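PDB 1ZZG: glucose-6-phosphate isomerase from Thermus thermophilus, which probably catalyses the reversible isomerisation of glucose 6-phosphate to fructose 6-phosphate, the second step of glycolysis, which also runs in reverse in gluconeogenesis. Local coordinates for residues 302-307 with 357-362; 3-8 with 349-354; 244-249 with 306-311; 238-243 with 277-282. All coordinates share one frame; numbering follows the deposited sequence.

Overall arrangement
Interactions 2, 1 and 3 follow one mixed sheet from its 3-5 edge inwards, and interaction 4 lies where strands 244-249 and 278-287 begin to pair. Interactions 1 and 3 share K306 and L307 and have centres about 9 Å apart; R360 O accepts from L308 N at 2.9 Å. Helix 339-356 of interaction 2 leads directly into 357-362, and Y351 packs on V361. Interaction 4 joins interaction 3 through H245 N and T282 O, 2.9 Å apart, while interactions 2 and 4 stay separate, their centres about 22 Å apart. Interaction 4 is not in contact with the predicted proton donor: the T282 side chain lies about 12 Å from that of E267.

Interaction 1: residues 302-307 with 357-362; sequences GPLDKL and AGQRVY
One water, held by three polar atoms, bridges the backbones where 302-307 and 357-362 come together. It donates to K306 O at 2.6 Å and to Q359 OE1 at 2.7 Å, and accepts from R360 N, so the two chains are bridged just before strand pairing begins. Q359 reaches back for this through a bend at chi2 (-75°), with CG anti to its carbonyl carbon. Its other amide atom, NE2, donates to P303 O at 3.1 Å in a bent bond (142°) that arrives from above the carbonyl plane; NE2 also donates to F299 O. Both ends of the buried amide are thus held and its flip is fixed. An alanine at Q359 would remove the amide and would probably leave P303 O and the bridging water each short of a partner, loosening the turn at L304.

L304, the centre of an inverse gamma turn, lays CD2 against the Q359 amide, 3.5 Å from CD, and against the carbonyl oxygens of A357 and G358. G358 closes the preceding helix in a Schellman motif, and its positive phi (92°) suits glycine. Further along, L307 brings CG to the edge of the Y362 ring, 4.0 Å from CE2, while its CD1 meets R360 CB.

D305 and K306 form a salt bridge. Helix 228-238 packs on L307 and Y362, helix 296-301 touches K306 and A357, and strand 306-313 continues between strands 244-249 and 360-366.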
loop_
_atom_site.group_PDB
_atom_site.type_symbol
_atom_site.label_atom_id
_atom_site.label_comp_id
_atom_site.label_asym_id
_atom_site.label_seq_id
_atom_site.Cartn_x
_atom_site.Cartn_y
_atom_site.Cartn_z
ATOM N N GLY A 302 19.613 7.702 -4.985
ATOM C CA GLY A 302 20.015 6.886 -3.857
ATOM C C GLY A 302 20.912 5.755 -4.329
ATOM O O GLY A 302 21.246 5.690 -5.510
ATOM N N PRO A 303 21.308 4.839 -3.434
ATOM C CA PRO A 303 22.175 3.702 -3.772
ATOM C C PRO A 303 21.669 2.854 -4.941
ATOM O O PRO A 303 20.462 2.718 -5.148
ATOM C CB PRO A 303 22.213 2.897 -2.473
ATOM C CG PRO A 303 21.999 3.940 -1.413
ATOM C CD PRO A 303 20.917 4.798 -2.014
ATOM N N LEU A 304 22.596 2.291 -5.707
ATOM C CA LEU A 304 22.240 1.429 -6.830
ATOM C C LEU A 304 22.185 0.005 -6.288
ATOM O O LEU A 304 23.010 -0.839 -6.635
ATOM C CB LEU A 304 23.293 1.527 -7.931
ATOM C CG LEU A 304 23.385 2.891 -8.621
ATOM C CD1 LEU A 304 24.581 2.914 -9.573
ATOM C CD2 LEU A 304 22.090 3.169 -9.370
ATOM N N ASP A 305 21.203 -0.255 -5.430
ATOM C CA ASP A 305 21.059 -1.567 -4.806
ATOM C C ASP A 305 19.696 -2.197 -5.056
ATOM O O ASP A 305 19.182 -2.935 -4.216
ATOM C CB ASP A 305 21.289 -1.438 -3.300
ATOM C CG ASP A 305 20.319 -0.468 -2.641
ATOM O OD1 ASP A 305 19.503 0.152 -3.350
ATOM O OD2 ASP A 305 20.371 -0.325 -1.402
ATOM N N LYS A 306 19.127 -1.925 -6.221
ATOM C CA LYS A 306 17.816 -2.448 -6.547
ATOM C C LYS A 306 17.701 -3.010 -7.957
ATOM O O LYS A 306 18.502 -2.699 -8.841
ATOM C CB LYS A 306 16.777 -1.329 -6.393
ATOM C CG LYS A 306 16.775 -0.643 -5.034
ATOM C CD LYS A 306 16.000 0.674 -5.079
ATOM C CE LYS A 306 15.897 1.322 -3.692
ATOM N NZ LYS A 306 17.234 1.646 -3.109
ATOM N N LEU A 307 16.703 -3.869 -8.136
ATOM C CA LEU A 307 16.363 -4.418 -9.444
ATOM C C LEU A 307 14.914 -3.968 -9.518
ATOM O O LEU A 307 14.107 -4.340 -8.662
ATOM C CB LEU A 307 16.423 -5.949 -9.479
ATOM C CG LEU A 307 15.828 -6.534 -10.775
ATOM C CD1 LEU A 307 16.651 -6.074 -11.981
ATOM C CD2 LEU A 307 15.807 -8.055 -10.706
ATOM N N ALA A 357 19.644 6.801 -14.524
ATOM C CA ALA A 357 20.244 6.945 -13.204
ATOM C C ALA A 357 21.165 5.771 -12.869
ATOM O O ALA A 357 21.798 5.748 -11.810
ATOM C CB ALA A 357 19.151 7.078 -12.142
ATOM N N GLY A 358 21.228 4.789 -13.765
ATOM C CA GLY A 358 22.096 3.639 -13.545
ATOM C C GLY A 358 21.491 2.432 -12.839
ATOM O O GLY A 358 22.205 1.473 -12.526
ATOM N N GLN A 359 20.184 2.464 -12.587
ATOM C CA GLN A 359 19.519 1.354 -11.910
ATOM C C GLN A 359 19.223 0.204 -12.867
ATOM O O GLN A 359 18.939 0.416 -14.046
ATOM C CB GLN A 359 18.195 1.818 -11.273
ATOM C CG GLN A 359 18.346 2.784 -10.104
ATOM C CD GLN A 359 18.810 2.110 -8.828
ATOM O OE1 GLN A 359 19.304 0.988 -8.848
ATOM N NE2 GLN A 359 18.664 2.805 -7.709
ATOM N N ARG A 360 19.303 -1.019 -12.355
ATOM C CA ARG A 360 18.994 -2.189 -13.160
ATOM C C ARG A 360 17.469 -2.248 -13.216
ATOM O O ARG A 360 16.809 -2.506 -12.206
ATOM C CB ARG A 360 19.573 -3.453 -12.514
ATOM C CG ARG A 360 21.084 -3.620 -12.723
ATOM C CD ARG A 360 21.385 -3.793 -14.210
ATOM N NE ARG A 360 22.804 -3.957 -14.522
ATOM C CZ ARG A 360 23.502 -5.070 -14.328
ATOM N NH1 ARG A 360 22.925 -6.147 -13.813
ATOM N NH2 ARG A 360 24.787 -5.104 -14.656
ATOM N N VAL A 361 16.915 -1.995 -14.399
ATOM C CA VAL A 361 15.472 -1.987 -14.576
ATOM C C VAL A 361 15.020 -2.646 -15.874
ATOM O O VAL A 361 15.733 -2.631 -16.876
ATOM C CB VAL A 361 14.936 -0.532 -14.549
ATOM C CG1 VAL A 361 15.560 0.275 -15.687
ATOM C CG2 VAL A 361 13.416 -0.530 -14.657
ATOM N N TYR A 362 13.826 -3.229 -15.838
ATOM C CA TYR A 362 13.231 -3.879 -16.995
ATOM C C TYR A 362 11.733 -3.658 -16.903
ATOM O O TYR A 362 11.229 -3.219 -15.866
ATOM C CB TYR A 362 13.560 -5.382 -17.011
ATOM C CG TYR A 362 12.963 -6.196 -15.880
ATOM C CD1 TYR A 362 11.710 -6.796 -16.010
ATOM C CD2 TYR A 362 13.665 -6.386 -14.689
ATOM C CE1 TYR A 362 11.173 -7.571 -14.982
ATOM C CE2 TYR A 362 13.137 -7.160 -13.653
ATOM C CZ TYR A 362 11.896 -7.748 -13.810
ATOM O OH TYR A 362 11.390 -8.530 -12.810
HETATM O O HOH W 1 20.550 -1.288 -9.632
#

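Interaction 2: residues 3-8 with 349-354; sequences RLDTRF and ATYEAL
Hydrogen bonds and charge centre on the D5 carboxylate, which lies at the edge of the Y351 ring, its plane steeply turned from the ring. Y351 OH donates to D5 OD1 at 2.7 Å, and R7 N donates to the same oxygen at 2.9 Å, both from above the carboxylate plane. The second of these bonds closes an Asx turn just where strand 3-5 ends. R7 curls back through a bend at chi3 (69°) and grips D5 side-on: NE and NH2 both donate to OD2, the latter at 2.8 Å, with OD2 in the guanidinium plane, and NE also makes a weak bond to OD1. R3 adds a long ion pair to OD2 and also forms a salt bridge with E314. An alanine at D5 would remove both carboxylate oxygens and would probably release the Asx turn and the R7 side chain. A water accepts from F8 N and donates to Y351 OH, tying the loop to the tyrosine a second time.

The fold here packs helix 339-356 on strands 360-366 and 306-313, next to the edge strand 3-5, which runs antiparallel to 360-366; Y351 also packs on V361 and A363.

The F8 ring points its edge at the face of Y351 in a T-shaped pair, planes at 74°, with CE2 over the ring centre. The guanidinium of R7 turns one face to Y351 CE2, and F8 CZ touches E352 CG at 4.0 Å.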
loop_
_atom_site.group_PDB
_atom_site.type_symbol
_atom_site.label_atom_id
_atom_site.label_comp_id
_atom_site.label_asym_id
_atom_site.label_seq_id
_atom_site.Cartn_x
_atom_site.Cartn_y
_atom_site.Cartn_z
ATOM N N ARG A 3 4.703 -9.042 -22.609
ATOM C CA ARG A 3 5.956 -8.755 -23.307
ATOM C C ARG A 3 7.042 -8.285 -22.354
ATOM O O ARG A 3 6.824 -7.388 -21.541
ATOM C CB ARG A 3 5.746 -7.694 -24.404
ATOM C CG ARG A 3 7.037 -7.281 -25.121
ATOM C CD ARG A 3 6.769 -6.455 -26.382
ATOM N NE ARG A 3 6.184 -5.142 -26.110
ATOM C CZ ARG A 3 6.879 -4.076 -25.724
ATOM N NH1 ARG A 3 8.193 -4.159 -25.563
ATOM N NH2 ARG A 3 6.260 -2.923 -25.506
ATOM N N LEU A 4 8.214 -8.906 -22.450
ATOM C CA LEU A 4 9.340 -8.540 -21.603
ATOM C C LEU A 4 10.267 -7.603 -22.367
ATOM O O LEU A 4 10.675 -7.898 -23.491
ATOM C CB LEU A 4 10.123 -9.783 -21.164
ATOM C CG LEU A 4 11.472 -9.494 -20.486
ATOM C CD1 LEU A 4 11.266 -8.704 -19.190
ATOM C CD2 LEU A 4 12.180 -10.813 -20.198
ATOM N N ASP A 5 10.590 -6.473 -21.748
ATOM C CA ASP A 5 11.473 -5.481 -22.351
ATOM C C ASP A 5 12.728 -5.298 -21.501
ATOM O O ASP A 5 12.648 -4.933 -20.331
ATOM C CB ASP A 5 10.743 -4.143 -22.484
ATOM C CG ASP A 5 11.595 -3.077 -23.149
ATOM O OD1 ASP A 5 12.672 -2.748 -22.614
ATOM O OD2 ASP A 5 11.182 -2.568 -24.211
ATOM N N THR A 6 13.886 -5.554 -22.097
ATOM C CA THR A 6 15.154 -5.418 -21.395
ATOM C C THR A 6 16.073 -4.439 -22.136
ATOM O O THR A 6 17.295 -4.547 -22.063
ATOM C CB THR A 6 15.868 -6.790 -21.270
ATOM O OG1 THR A 6 16.027 -7.372 -22.571
ATOM C CG2 THR A 6 15.061 -7.742 -20.387
ATOM N N ARG A 7 15.473 -3.477 -22.832
ATOM C CA ARG A 7 16.228 -2.497 -23.607
ATOM C C ARG A 7 17.386 -1.848 -22.856
ATOM O O ARG A 7 18.378 -1.469 -23.476
ATOM C CB ARG A 7 15.290 -1.401 -24.143
ATOM C CG ARG A 7 14.862 -0.378 -23.100
ATOM C CD ARG A 7 13.853 0.627 -23.649
ATOM N NE ARG A 7 12.555 0.015 -23.919
ATOM C CZ ARG A 7 11.432 0.702 -24.115
ATOM N NH1 ARG A 7 11.451 2.026 -24.074
ATOM N NH2 ARG A 7 10.290 0.068 -24.346
ATOM N N PHE A 8 17.273 -1.718 -21.534
ATOM C CA PHE A 8 18.334 -1.093 -20.745
ATOM C C PHE A 8 19.243 -2.090 -20.046
ATOM O O PHE A 8 19.965 -1.741 -19.115
ATOM C CB PHE A 8 17.732 -0.121 -19.725
ATOM C CG PHE A 8 16.930 0.982 -20.353
ATOM C CD1 PHE A 8 17.517 1.840 -21.279
ATOM C CD2 PHE A 8 15.580 1.138 -20.056
ATOM C CE1 PHE A 8 16.769 2.837 -21.905
ATOM C CE2 PHE A 8 14.824 2.132 -20.677
ATOM C CZ PHE A 8 15.421 2.982 -21.604
ATOM N N ALA A 349 8.707 7.404 -19.710
ATOM C CA ALA A 349 9.632 8.423 -19.231
ATOM C C ALA A 349 10.362 7.977 -17.970
ATOM O O ALA A 349 11.579 8.114 -17.870
ATOM C CB ALA A 349 8.877 9.723 -18.968
ATOM N N THR A 350 9.617 7.443 -17.007
ATOM C CA THR A 350 10.215 6.987 -15.756
ATOM C C THR A 350 11.111 5.772 -15.971
ATOM O O THR A 350 12.178 5.658 -15.359
ATOM C CB THR A 350 9.133 6.637 -14.723
ATOM O OG1 THR A 350 8.377 7.815 -14.412
ATOM C CG2 THR A 350 9.769 6.092 -13.453
ATOM N N TYR A 351 10.667 4.866 -16.837
ATOM C CA TYR A 351 11.425 3.665 -17.163
ATOM C C TYR A 351 12.808 4.110 -17.651
ATOM O O TYR A 351 13.838 3.611 -17.186
ATOM C CB TYR A 351 10.674 2.872 -18.245
ATOM C CG TYR A 351 11.341 1.593 -18.711
ATOM C CD1 TYR A 351 12.145 0.836 -17.854
ATOM C CD2 TYR A 351 11.134 1.120 -20.008
ATOM C CE1 TYR A 351 12.726 -0.362 -18.281
ATOM C CE2 TYR A 351 11.706 -0.071 -20.444
ATOM C CZ TYR A 351 12.498 -0.806 -19.578
ATOM O OH TYR A 351 13.059 -1.981 -20.011
ATOM N N GLU A 352 12.819 5.076 -18.562
ATOM C CA GLU A 352 14.071 5.603 -19.101
ATOM C C GLU A 352 14.876 6.370 -18.043
ATOM O O GLU A 352 16.098 6.246 -17.979
ATOM C CB GLU A 352 13.793 6.528 -20.290
ATOM C CG GLU A 352 15.048 6.916 -21.061
ATOM C CD GLU A 352 14.793 7.970 -22.124
ATOM O OE1 GLU A 352 13.737 7.909 -22.793
ATOM O OE2 GLU A 352 15.661 8.854 -22.297
ATOM N N ALA A 353 14.196 7.161 -17.215
ATOM C CA ALA A 353 14.887 7.935 -16.183
ATOM C C ALA A 353 15.581 7.012 -15.191
ATOM O O ALA A 353 16.711 7.265 -14.770
ATOM C CB ALA A 353 13.902 8.855 -15.455
ATOM N N LEU A 354 14.902 5.936 -14.814
ATOM C CA LEU A 354 15.473 4.978 -13.880
ATOM C C LEU A 354 16.749 4.375 -14.470
ATOM O O LEU A 354 17.750 4.202 -13.773
ATOM C CB LEU A 354 14.455 3.876 -13.576
ATOM C CG LEU A 354 13.269 4.287 -12.699
ATOM C CD1 LEU A 354 12.213 3.180 -12.665
ATOM C CD2 LEU A 354 13.785 4.585 -11.303
HETATM O O HOH W 2 15.500 -2.918 -19.594
#

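Interaction 3: residues 244-249 with 306-311; sequences VHVFMV and KLLALV
Backbone hydrogen bonds pair strands 244-249 and 306-311 in parallel, their axes 4.7 Å apart at closest approach. V244 O accepts from L307 N, V246 O from A309 N and M248 O from V311 N, while V246 N and M248 N donate back to L307 O and A309 O. The two bonds at the L307 end are more bent than the three that follow: V246 N to L307 O is bent at 144°, whereas M248 N to A309 O (2.9 Å) is almost linear at 174°. Between them, CA-H groups of K306, L308 and L310 lean on the carbonyls of V244, V246 and M248.

A side chain joins this pattern at H245. With CG anti to the backbone N, its ring turns back so that ND1 donates to L307 O at 3.0 Å, from well above the carbonyl plane. L307 O is therefore gripped by two donors, and ND1 carries the proton in this bond.

The strands are the central pair of the mixed sheet in this SIS-clan domain, with 278-287 beyond 244-249 and 360-366 beyond 306-313.

Apolar contacts divide between the two faces. On the face of V244, V246 and M248, neighbours lie side by side and point the same way: V244 CG1 on K306 CG at 3.6 Å, V246 CB on L308 CG at 3.8 Å, and M248 CB on L310 CD1; F299 of helix 296-301 covers part of this face. On the other, A309 CB nears H245 CE1, V249 CG2 meets V311 CB, and the F247 ring, stacked with F261, touches V311 CG2 through CZ at 3.8 Å.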
loop_
_atom_site.group_PDB
_atom_site.type_symbol
_atom_site.label_atom_id
_atom_site.label_comp_id
_atom_site.label_asym_id
_atom_site.label_seq_id
_atom_site.Cartn_x
_atom_site.Cartn_y
_atom_site.Cartn_z
ATOM N N VAL A 244 17.122 -5.129 -2.522
ATOM C CA VAL A 244 15.786 -4.721 -2.932
ATOM C C VAL A 244 15.332 -5.038 -4.352
ATOM O O VAL A 244 16.093 -4.950 -5.310
ATOM C CB VAL A 244 15.625 -3.195 -2.699
ATOM C CG1 VAL A 244 14.324 -2.685 -3.308
ATOM C CG2 VAL A 244 15.685 -2.901 -1.202
ATOM N N HIS A 245 14.064 -5.407 -4.465
ATOM C CA HIS A 245 13.450 -5.683 -5.749
ATOM C C HIS A 245 12.155 -4.880 -5.766
ATOM O O HIS A 245 11.217 -5.181 -5.025
ATOM C CB HIS A 245 13.151 -7.175 -5.913
ATOM C CG HIS A 245 12.349 -7.490 -7.137
ATOM N ND1 HIS A 245 12.618 -6.931 -8.366
ATOM C CD2 HIS A 245 11.280 -8.301 -7.320
ATOM C CE1 HIS A 245 11.752 -7.383 -9.254
ATOM N NE2 HIS A 245 10.928 -8.217 -8.644
ATOM N N VAL A 246 12.115 -3.843 -6.594
ATOM C CA VAL A 246 10.930 -2.999 -6.685
ATOM C C VAL A 246 9.960 -3.515 -7.742
ATOM O O VAL A 246 10.363 -3.871 -8.848
ATOM C CB VAL A 246 11.304 -1.534 -7.032
ATOM C CG1 VAL A 246 10.046 -0.669 -7.066
ATOM C CG2 VAL A 246 12.295 -0.997 -6.010
ATOM N N PHE A 247 8.680 -3.568 -7.382
ATOM C CA PHE A 247 7.630 -4.022 -8.290
ATOM C C PHE A 247 6.699 -2.814 -8.417
ATOM O O PHE A 247 5.909 -2.529 -7.514
ATOM C CB PHE A 247 6.890 -5.230 -7.685
ATOM C CG PHE A 247 5.854 -5.834 -8.598
ATOM C CD1 PHE A 247 6.230 -6.615 -9.688
ATOM C CD2 PHE A 247 4.497 -5.610 -8.373
ATOM C CE1 PHE A 247 5.272 -7.163 -10.538
ATOM C CE2 PHE A 247 3.537 -6.150 -9.212
ATOM C CZ PHE A 247 3.922 -6.930 -10.300
ATOM N N MET A 248 6.807 -2.109 -9.540
ATOM C CA MET A 248 6.030 -0.896 -9.785
ATOM C C MET A 248 5.003 -1.031 -10.906
ATOM O O MET A 248 5.352 -1.293 -12.055
ATOM C CB MET A 248 7.005 0.243 -10.094
ATOM C CG MET A 248 6.396 1.624 -10.233
ATOM S SD MET A 248 7.738 2.845 -10.401
ATOM C CE MET A 248 6.813 4.366 -10.508
ATOM N N VAL A 249 3.732 -0.820 -10.571
ATOM C CA VAL A 249 2.656 -0.947 -11.548
ATOM C C VAL A 249 2.035 0.387 -11.951
ATOM O O VAL A 249 1.571 1.144 -11.100
ATOM C CB VAL A 249 1.535 -1.860 -11.005
ATOM C CG1 VAL A 249 0.452 -2.046 -12.058
ATOM C CG2 VAL A 249 2.115 -3.200 -10.596
ATOM N N LYS A 306 19.127 -1.925 -6.221
ATOM C CA LYS A 306 17.816 -2.448 -6.547
ATOM C C LYS A 306 17.701 -3.010 -7.957
ATOM O O LYS A 306 18.502 -2.699 -8.841
ATOM C CB LYS A 306 16.777 -1.329 -6.393
ATOM C CG LYS A 306 16.775 -0.643 -5.034
ATOM C CD LYS A 306 16.000 0.674 -5.079
ATOM C CE LYS A 306 15.897 1.322 -3.692
ATOM N NZ LYS A 306 17.234 1.646 -3.109
ATOM N N LEU A 307 16.703 -3.869 -8.136
ATOM C CA LEU A 307 16.363 -4.418 -9.444
ATOM C C LEU A 307 14.914 -3.968 -9.518
ATOM O O LEU A 307 14.107 -4.340 -8.662
ATOM C CB LEU A 307 16.423 -5.949 -9.479
ATOM C CG LEU A 307 15.828 -6.534 -10.775
ATOM C CD1 LEU A 307 16.651 -6.074 -11.981
ATOM C CD2 LEU A 307 15.807 -8.055 -10.706
ATOM N N LEU A 308 14.583 -3.154 -10.510
ATOM C CA LEU A 308 13.225 -2.658 -10.624
ATOM C C LEU A 308 12.470 -3.200 -11.824
ATOM O O LEU A 308 12.969 -3.198 -12.949
ATOM C CB LEU A 308 13.210 -1.126 -10.681
ATOM C CG LEU A 308 13.858 -0.363 -9.522
ATOM C CD1 LEU A 308 15.323 -0.084 -9.835
ATOM C CD2 LEU A 308 13.123 0.952 -9.309
ATOM N N ALA A 309 11.255 -3.657 -11.563
ATOM C CA ALA A 309 10.395 -4.176 -12.602
ATOM C C ALA A 309 9.202 -3.235 -12.705
ATOM O O ALA A 309 8.541 -2.939 -11.705
ATOM C CB ALA A 309 9.927 -5.580 -12.249
ATOM N N LEU A 310 8.948 -2.749 -13.914
ATOM C CA LEU A 310 7.830 -1.853 -14.163
ATOM C C LEU A 310 6.785 -2.543 -15.031
ATOM O O LEU A 310 7.078 -3.006 -16.132
ATOM C CB LEU A 310 8.303 -0.565 -14.857
ATOM C CG LEU A 310 8.624 0.661 -13.994
ATOM C CD1 LEU A 310 9.758 0.356 -13.033
ATOM C CD2 LEU A 310 8.992 1.826 -14.898
ATOM N N VAL A 311 5.563 -2.613 -14.519
ATOM C CA VAL A 311 4.458 -3.228 -15.238
ATOM C C VAL A 311 3.704 -2.091 -15.908
ATOM O O VAL A 311 3.152 -1.222 -15.226
ATOM C CB VAL A 311 3.532 -3.971 -14.262
ATOM C CG1 VAL A 311 2.351 -4.585 -15.012
ATOM C CG2 VAL A 311 4.327 -5.035 -13.533
#

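Interaction 4: residues 238-243 with 277-282; sequences LHRHLP and QRVGTT
A single direct backbone hydrogen bond joins the chains, T282 N to P243 O at 2.8 Å and 163°, reaching the oxygen from above its carbonyl plane. It lies just where strands 244-249 and 278-287 begin to run together in the mixed sheet, after a type I beta turn from H239 to L242 has brought the chain round from helix 228-238. A water supplies a second link, donating to R240 O at 2.9 Å and accepting from G280 N; the positive phi of G280 (121°) suits glycine.

T281 has, narrowly, the largest share of the contact. Its methyl CG2, anti to the carbonyl carbon, rests against two carbonyl oxygens of the turn, 3.3 Å from L242 O and 3.5 Å from R240 O, while OG1 bonds H265. R240 bends at chi3 (-57°) and sets NH2 beside V279 CG1, which lies at the guanidinium edge; W392 adds a cation-pi contact. The second subunit meets this region closely, with P243 packing on its own copy there. T282 OG1 bonds K306 NZ of that subunit, and T282 CB rests 3.3 Å from P243 O.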
loop_
_atom_site.group_PDB
_atom_site.type_symbol
_atom_site.label_atom_id
_atom_site.label_comp_id
_atom_site.label_asym_id
_atom_site.label_seq_id
_atom_site.Cartn_x
_atom_site.Cartn_y
_atom_site.Cartn_z
ATOM N N LEU A 238 19.956 -13.032 -11.162
ATOM C CA LEU A 238 21.208 -12.324 -11.426
ATOM C C LEU A 238 21.413 -11.136 -10.475
ATOM O O LEU A 238 22.501 -10.565 -10.406
ATOM C CB LEU A 238 21.243 -11.847 -12.881
ATOM C CG LEU A 238 21.209 -12.937 -13.959
ATOM C CD1 LEU A 238 21.150 -12.292 -15.323
ATOM C CD2 LEU A 238 22.432 -13.838 -13.843
ATOM N N HIS A 239 20.365 -10.771 -9.744
ATOM C CA HIS A 239 20.455 -9.674 -8.793
ATOM C C HIS A 239 20.052 -10.163 -7.410
ATOM O O HIS A 239 19.641 -9.379 -6.559
ATOM C CB HIS A 239 19.550 -8.516 -9.214
ATOM C CG HIS A 239 19.889 -7.939 -10.554
ATOM N ND1 HIS A 239 19.427 -8.478 -11.735
ATOM C CD2 HIS A 239 20.659 -6.877 -10.899
ATOM C CE1 HIS A 239 19.898 -7.774 -12.751
ATOM N NE2 HIS A 239 20.648 -6.797 -12.271
ATOM N N ARG A 240 20.188 -11.466 -7.186
ATOM C CA ARG A 240 19.805 -12.078 -5.908
ATOM C C ARG A 240 20.551 -11.517 -4.699
ATOM O O ARG A 240 20.120 -11.682 -3.559
ATOM C CB ARG A 240 20.025 -13.592 -5.981
ATOM C CG ARG A 240 21.488 -13.991 -6.130
ATOM C CD ARG A 240 21.688 -15.503 -6.037
ATOM N NE ARG A 240 21.174 -16.053 -4.783
ATOM C CZ ARG A 240 21.278 -17.332 -4.428
ATOM N NH1 ARG A 240 21.882 -18.196 -5.232
ATOM N NH2 ARG A 240 20.764 -17.750 -3.279
ATOM N N HIS A 241 21.670 -10.860 -4.956
ATOM C CA HIS A 241 22.476 -10.298 -3.888
ATOM C C HIS A 241 22.059 -8.856 -3.566
ATOM O O HIS A 241 22.448 -8.311 -2.533
ATOM C CB HIS A 241 23.936 -10.329 -4.300
ATOM C CG HIS A 241 24.177 -9.735 -5.653
ATOM N ND1 HIS A 241 23.510 -10.159 -6.781
ATOM C CD2 HIS A 241 25.016 -8.754 -6.061
ATOM C CE1 HIS A 241 23.925 -9.465 -7.826
ATOM N NE2 HIS A 241 24.838 -8.605 -7.416
ATOM N N LEU A 242 21.331 -8.207 -4.476
ATOM C CA LEU A 242 20.863 -6.840 -4.219
ATOM C C LEU A 242 19.729 -6.987 -3.200
ATOM O O LEU A 242 18.833 -7.810 -3.379
ATOM C CB LEU A 242 20.349 -6.184 -5.505
ATOM C CG LEU A 242 21.396 -5.960 -6.606
ATOM C CD1 LEU A 242 20.831 -5.069 -7.702
ATOM C CD2 LEU A 242 22.625 -5.322 -6.000
ATOM N N PRO A 243 19.742 -6.179 -2.127
ATOM C CA PRO A 243 18.714 -6.245 -1.076
ATOM C C PRO A 243 17.280 -5.937 -1.486
ATOM O O PRO A 243 16.328 -6.446 -0.886
ATOM C CB PRO A 243 19.228 -5.251 -0.030
ATOM C CG PRO A 243 19.884 -4.193 -0.876
ATOM C CD PRO A 243 20.640 -5.024 -1.918
ATOM N N GLN A 277 21.825 -21.135 4.711
ATOM C CA GLN A 277 22.029 -19.702 4.588
ATOM C C GLN A 277 20.710 -18.941 4.400
ATOM O O GLN A 277 19.784 -19.426 3.745
ATOM C CB GLN A 277 22.967 -19.412 3.413
ATOM C CG GLN A 277 24.307 -20.146 3.490
ATOM C CD GLN A 277 25.089 -19.831 4.762
ATOM O OE1 GLN A 277 25.463 -18.681 5.008
ATOM N NE2 GLN A 277 25.337 -20.856 5.577
ATOM N N ARG A 278 20.631 -17.752 4.992
ATOM C CA ARG A 278 19.441 -16.914 4.876
ATOM C C ARG A 278 19.445 -16.260 3.500
ATOM O O ARG A 278 20.407 -15.587 3.137
ATOM C CB ARG A 278 19.453 -15.816 5.940
ATOM C CG ARG A 278 19.228 -16.280 7.365
ATOM C CD ARG A 278 19.463 -15.108 8.303
ATOM N NE ARG A 278 19.099 -15.391 9.686
ATOM C CZ ARG A 278 18.018 -14.904 10.289
ATOM N NH1 ARG A 278 17.187 -14.112 9.625
ATOM N NH2 ARG A 278 17.780 -15.199 11.558
ATOM N N VAL A 279 18.384 -16.456 2.727
ATOM C CA VAL A 279 18.334 -15.849 1.406
ATOM C C VAL A 279 17.021 -15.116 1.178
ATOM O O VAL A 279 16.104 -15.188 2.002
ATOM C CB VAL A 279 18.533 -16.903 0.289
ATOM C CG1 VAL A 279 19.834 -17.665 0.529
ATOM C CG2 VAL A 279 17.346 -17.853 0.231
ATOM N N GLY A 280 16.948 -14.397 0.064
ATOM C CA GLY A 280 15.741 -13.657 -0.275
ATOM C C GLY A 280 15.964 -12.162 -0.428
ATOM O O GLY A 280 16.786 -11.570 0.277
ATOM N N THR A 281 15.243 -11.549 -1.361
ATOM C CA THR A 281 15.360 -10.116 -1.573
ATOM C C THR A 281 14.082 -9.463 -1.061
ATOM O O THR A 281 13.036 -10.107 -0.979
ATOM C CB THR A 281 15.566 -9.766 -3.063
ATOM O OG1 THR A 281 14.452 -10.238 -3.831
ATOM C CG2 THR A 281 16.856 -10.407 -3.588
ATOM N N THR A 282 14.177 -8.189 -0.709
ATOM C CA THR A 282 13.037 -7.455 -0.193
ATOM C C THR A 282 12.208 -6.813 -1.298
ATOM O O THR A 282 12.660 -5.875 -1.958
ATOM C CB THR A 282 13.503 -6.365 0.787
ATOM O OG1 THR A 282 14.306 -6.969 1.809
ATOM C CG2 THR A 282 12.295 -5.673 1.433
HETATM O O HOH W 3 18.748 -13.940 -2.456
#